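Local coordinates for heat shock protein, putative (Plasmodium falciparum, PDB 1Y6Z) that forms the middle domain of a putative Hsp90-family chaperone, which probably binds and hydrolyses ATP to help client proteins fold, at residues Q9-Y20 against D32-N40. Residues are numbered along the deposited sequence; the frame is centred on the assembly and turned at random.
Sequences QDEKSLTENDYY and DPLAYVHFN
Tyr19 and Tyr36 form an offset stack at the centre of an aromatic cluster, completed by His38, that seats helix 16-27 on strand 35-41, an outermost strand of the mixed sheet in this Hsp90 middle domain. The contact is a worked example of a helix docking across a strand through tyrosines that use both ring and hydroxyl; the axes of the segments 16-20 and 35-40 lie at 97°. Tyr19 can be followed outward. Tyr19 CB lies over the Tyr36 face, 4.0 Å from the centroid, in a CH-pi contact. Tyr19 CG and CD1 both lie 3.4 Å from Tyr36 CE1, and the two ring planes are inclined by 26°. Farther out, Tyr19 CE2 lies 3.7 Å from His38 CB, and Tyr19 OH meets His38 ND1 at 2.6 Å, in the imidazole plane, in a hydrogen bond for which either could be the donor. His38, its CG anti to the backbone N (chi1 177°), carries ND1 out to that hydroxyl. The other ring nitrogen, NE2, hydrogen-bonds to Trp7 O; with both nitrogens bonded, the imidazole is held against rotation about chi2. The next residue, Tyr20, is sandwiched: Pro33 CD packs on one face, 3.9 Å from the Tyr20 centroid, and Glu16 CG on the opposite one. Asp32 OD2 approaches the ring obliquely, while its OD1 forms a salt bridge with Lys24 of the same helix. At the helix start, Thr15 and Asp18 make a capping box. A water links the two segments, donating to Glu16 OE2 at 2.9 Å and hydrogen-bonded to Tyr36 OH at 3.0 Å.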
loop_
_atom_site.group_PDB
_atom_site.type_symbol
_atom_site.label_atom_id
_atom_site.label_comp_id
_atom_site.label_asym_id
_atom_site.label_seq_id
_atom_site.Cartn_x
_atom_site.Cartn_y
_atom_site.Cartn_z
ATOM N N GLN B 9 18.130 3.343 19.949
ATOM C CA GLN B 9 19.165 2.561 19.314
ATOM C C GLN B 9 18.825 2.317 17.819
ATOM O O GLN B 9 17.654 2.276 17.423
ATOM C CB GLN B 9 19.331 1.232 20.060
ATOM C CG GLN B 9 19.395 1.374 21.600
ATOM C CD GLN B 9 19.830 0.087 22.307
ATOM O OE1 GLN B 9 20.822 -0.529 21.936
ATOM N NE2 GLN B 9 19.081 -0.316 23.336
ATOM N N ASP B 10 19.842 2.163 16.986
ATOM C CA ASP B 10 19.593 1.874 15.560
ATOM C C ASP B 10 19.193 0.411 15.422
ATOM O O ASP B 10 19.852 -0.460 15.954
ATOM C CB ASP B 10 20.840 2.135 14.738
ATOM C CG ASP B 10 21.973 1.209 15.121
ATOM O OD1 ASP B 10 22.020 0.818 16.326
ATOM O OD2 ASP B 10 22.800 0.860 14.226
ATOM N N GLU B 11 18.128 0.139 14.688
ATOM C CA GLU B 11 17.677 -1.232 14.527
ATOM C C GLU B 11 18.781 -2.200 14.070
ATOM O O GLU B 11 18.693 -3.387 14.345
ATOM C CB GLU B 11 16.459 -1.298 13.601
ATOM C CG GLU B 11 16.649 -0.591 12.237
ATOM C CD GLU B 11 16.850 0.903 12.351
ATOM O OE1 GLU B 11 17.533 1.468 11.445
ATOM O OE2 GLU B 11 16.324 1.509 13.322
ATOM N N LYS B 12 19.841 -1.670 13.434
ATOM C CA LYS B 12 20.834 -2.502 12.749
ATOM C C LYS B 12 21.689 -3.354 13.651
ATOM O O LYS B 12 22.163 -4.382 13.221
ATOM C CB LYS B 12 21.717 -1.670 11.816
ATOM C CG LYS B 12 21.024 -1.322 10.507
ATOM C CD LYS B 12 21.487 0.023 9.984
ATOM C CE LYS B 12 20.532 1.156 10.356
ATOM N NZ LYS B 12 21.207 2.485 10.172
ATOM N N SER B 13 21.906 -2.928 14.883
ATOM C CA SER B 13 22.697 -3.711 15.804
ATOM C C SER B 13 21.835 -4.716 16.591
ATOM O O SER B 13 22.336 -5.765 17.021
ATOM C CB SER B 13 23.442 -2.806 16.784
ATOM O OG SER B 13 24.584 -3.517 17.293
ATOM N N LEU B 14 20.546 -4.393 16.739
ATOM C CA LEU B 14 19.551 -5.189 17.500
ATOM C C LEU B 14 19.184 -6.547 16.884
ATOM O O LEU B 14 19.027 -6.672 15.685
ATOM C CB LEU B 14 18.266 -4.330 17.684
ATOM C CG LEU B 14 18.495 -2.918 18.283
ATOM C CD1 LEU B 14 17.240 -1.993 18.297
ATOM C CD2 LEU B 14 19.080 -3.060 19.641
ATOM N N THR B 15 18.979 -7.572 17.718
ATOM C CA THR B 15 18.527 -8.851 17.206
ATOM C C THR B 15 17.017 -8.986 17.444
ATOM O O THR B 15 16.445 -8.250 18.251
ATOM C CB THR B 15 19.198 -10.036 17.965
ATOM O OG1 THR B 15 18.876 -9.957 19.364
ATOM C CG2 THR B 15 20.706 -10.100 17.728
ATOM N N GLU B 16 16.381 -9.928 16.771
ATOM C CA GLU B 16 15.011 -10.272 17.097
ATOM C C GLU B 16 14.790 -10.463 18.580
ATOM O O GLU B 16 13.800 -9.987 19.127
ATOM C CB GLU B 16 14.560 -11.541 16.385
ATOM C CG GLU B 16 13.023 -11.720 16.402
ATOM C CD GLU B 16 12.563 -13.021 15.787
ATOM O OE1 GLU B 16 12.870 -14.099 16.334
ATOM O OE2 GLU B 16 11.836 -12.974 14.783
ATOM N N ASN B 17 15.731 -11.122 19.240
ATOM C CA ASN B 17 15.611 -11.397 20.661
ATOM C C ASN B 17 15.611 -10.137 21.500
ATOM O O ASN B 17 14.939 -10.119 22.517
ATOM C CB ASN B 17 16.697 -12.337 21.166
ATOM C CG ASN B 17 16.447 -12.771 22.616
ATOM O OD1 ASN B 17 15.622 -13.651 22.863
ATOM N ND2 ASN B 17 17.123 -12.116 23.578
ATOM N N ASP B 18 16.354 -9.102 21.087
ATOM C CA ASP B 18 16.376 -7.820 21.750
ATOM C C ASP B 18 14.954 -7.183 21.727
ATOM O O ASP B 18 14.506 -6.624 22.698
ATOM C CB ASP B 18 17.344 -6.856 21.070
ATOM C CG ASP B 18 18.811 -7.198 21.344
ATOM O OD1 ASP B 18 19.081 -7.819 22.389
ATOM O OD2 ASP B 18 19.663 -6.857 20.499
ATOM N N TYR B 19 14.288 -7.286 20.579
ATOM C CA TYR B 19 12.913 -6.745 20.433
ATOM C C TYR B 19 11.880 -7.574 21.234
ATOM O O TYR B 19 10.984 -7.022 21.911
ATOM C CB TYR B 19 12.564 -6.725 18.942
ATOM C CG TYR B 19 13.212 -5.581 18.170
ATOM C CD1 TYR B 19 14.281 -5.810 17.326
ATOM C CD2 TYR B 19 12.746 -4.255 18.306
ATOM C CE1 TYR B 19 14.862 -4.751 16.586
ATOM C CE2 TYR B 19 13.292 -3.214 17.564
ATOM C CZ TYR B 19 14.363 -3.468 16.719
ATOM O OH TYR B 19 14.916 -2.411 15.978
ATOM N N TYR B 20 11.980 -8.885 21.110
ATOM C CA TYR B 20 11.085 -9.795 21.866
ATOM C C TYR B 20 11.252 -9.630 23.371
ATOM O O TYR B 20 10.266 -9.582 24.091
ATOM C CB TYR B 20 11.370 -11.230 21.491
ATOM C CG TYR B 20 10.779 -11.727 20.204
ATOM C CD1 TYR B 20 10.328 -10.853 19.185
ATOM C CD2 TYR B 20 10.710 -13.106 19.965
ATOM C CE1 TYR B 20 9.832 -11.356 17.982
ATOM C CE2 TYR B 20 10.205 -13.589 18.768
ATOM C CZ TYR B 20 9.750 -12.704 17.795
ATOM O OH TYR B 20 9.218 -13.178 16.608
ATOM N N ASP B 32 5.733 -14.752 22.666
ATOM C CA ASP B 32 6.441 -13.931 21.671
ATOM C C ASP B 32 5.454 -13.202 20.757
ATOM O O ASP B 32 4.430 -13.752 20.398
ATOM C CB ASP B 32 7.314 -14.811 20.831
ATOM C CG ASP B 32 8.631 -15.207 21.559
ATOM O OD1 ASP B 32 8.889 -14.769 22.695
ATOM O OD2 ASP B 32 9.455 -15.882 20.927
ATOM N N PRO B 33 5.812 -11.990 20.317
ATOM C CA PRO B 33 4.919 -11.384 19.340
ATOM C C PRO B 33 4.953 -12.082 18.002
ATOM O O PRO B 33 5.942 -12.766 17.634
ATOM C CB PRO B 33 5.426 -9.911 19.227
ATOM C CG PRO B 33 6.790 -9.908 19.789
ATOM C CD PRO B 33 6.968 -11.143 20.664
ATOM N N LEU B 34 3.873 -11.926 17.264
ATOM C CA LEU B 34 3.766 -12.488 15.963
ATOM C C LEU B 34 4.613 -11.710 14.951
ATOM O O LEU B 34 5.134 -12.305 13.980
ATOM C CB LEU B 34 2.306 -12.500 15.533
ATOM C CG LEU B 34 1.534 -13.827 15.682
ATOM C CD1 LEU B 34 2.051 -14.760 16.763
ATOM C CD2 LEU B 34 0.007 -13.589 15.693
ATOM N N ALA B 35 4.695 -10.396 15.177
ATOM C CA ALA B 35 5.491 -9.535 14.323
ATOM C C ALA B 35 5.782 -8.199 15.044
ATOM O O ALA B 35 5.178 -7.858 16.092
ATOM C CB ALA B 35 4.749 -9.285 13.054
ATOM N N TYR B 36 6.703 -7.432 14.475
ATOM C CA TYR B 36 6.987 -6.093 14.967
ATOM C C TYR B 36 7.570 -5.256 13.850
ATOM O O TYR B 36 8.099 -5.818 12.891
ATOM C CB TYR B 36 7.974 -6.091 16.145
ATOM C CG TYR B 36 9.356 -6.574 15.805
ATOM C CD1 TYR B 36 10.386 -5.676 15.474
ATOM C CD2 TYR B 36 9.654 -7.930 15.839
ATOM C CE1 TYR B 36 11.658 -6.134 15.159
ATOM C CE2 TYR B 36 10.958 -8.404 15.508
ATOM C CZ TYR B 36 11.933 -7.489 15.180
ATOM O OH TYR B 36 13.188 -7.962 14.857
ATOM N N VAL B 37 7.519 -3.933 14.034
ATOM C CA VAL B 37 8.265 -2.998 13.176
ATOM C C VAL B 37 8.755 -1.837 14.058
ATOM O O VAL B 37 8.012 -1.369 14.932
ATOM C CB VAL B 37 7.384 -2.496 11.966
ATOM C CG1 VAL B 37 6.101 -1.943 12.429
ATOM C CG2 VAL B 37 8.173 -1.511 11.085
ATOM N N HIS B 38 9.991 -1.420 13.804
ATOM C CA HIS B 38 10.622 -0.318 14.529
ATOM C C HIS B 38 10.835 0.752 13.440
ATOM O O HIS B 38 11.490 0.476 12.440
ATOM C CB HIS B 38 11.936 -0.808 15.098
ATOM C CG HIS B 38 12.740 0.252 15.806
ATOM N ND1 HIS B 38 14.022 0.027 16.243
ATOM C CD2 HIS B 38 12.435 1.516 16.179
ATOM C CE1 HIS B 38 14.487 1.118 16.833
ATOM N NE2 HIS B 38 13.539 2.025 16.824
ATOM N N PHE B 39 10.214 1.915 13.622
ATOM C CA PHE B 39 10.451 2.995 12.685
ATOM C C PHE B 39 10.723 4.303 13.379
ATOM O O PHE B 39 10.377 4.519 14.546
ATOM C CB PHE B 39 9.300 3.074 11.669
ATOM C CG PHE B 39 7.978 3.411 12.243
ATOM C CD1 PHE B 39 7.437 4.698 12.071
ATOM C CD2 PHE B 39 7.221 2.452 12.929
ATOM C CE1 PHE B 39 6.199 5.031 12.560
ATOM C CE2 PHE B 39 5.958 2.786 13.444
ATOM C CZ PHE B 39 5.434 4.076 13.247
ATOM N N ASN B 40 11.341 5.200 12.629
ATOM C CA ASN B 40 11.715 6.510 13.156
ATOM C C ASN B 40 11.317 7.508 12.104
ATOM O O ASN B 40 11.531 7.257 10.905
ATOM C CB ASN B 40 13.215 6.558 13.387
ATOM C CG ASN B 40 13.691 5.525 14.413
ATOM O OD1 ASN B 40 13.218 5.481 15.558
ATOM N ND2 ASN B 40 14.642 4.679 13.993
HETATM O O HOH W 1 12.623 -10.545 13.379
#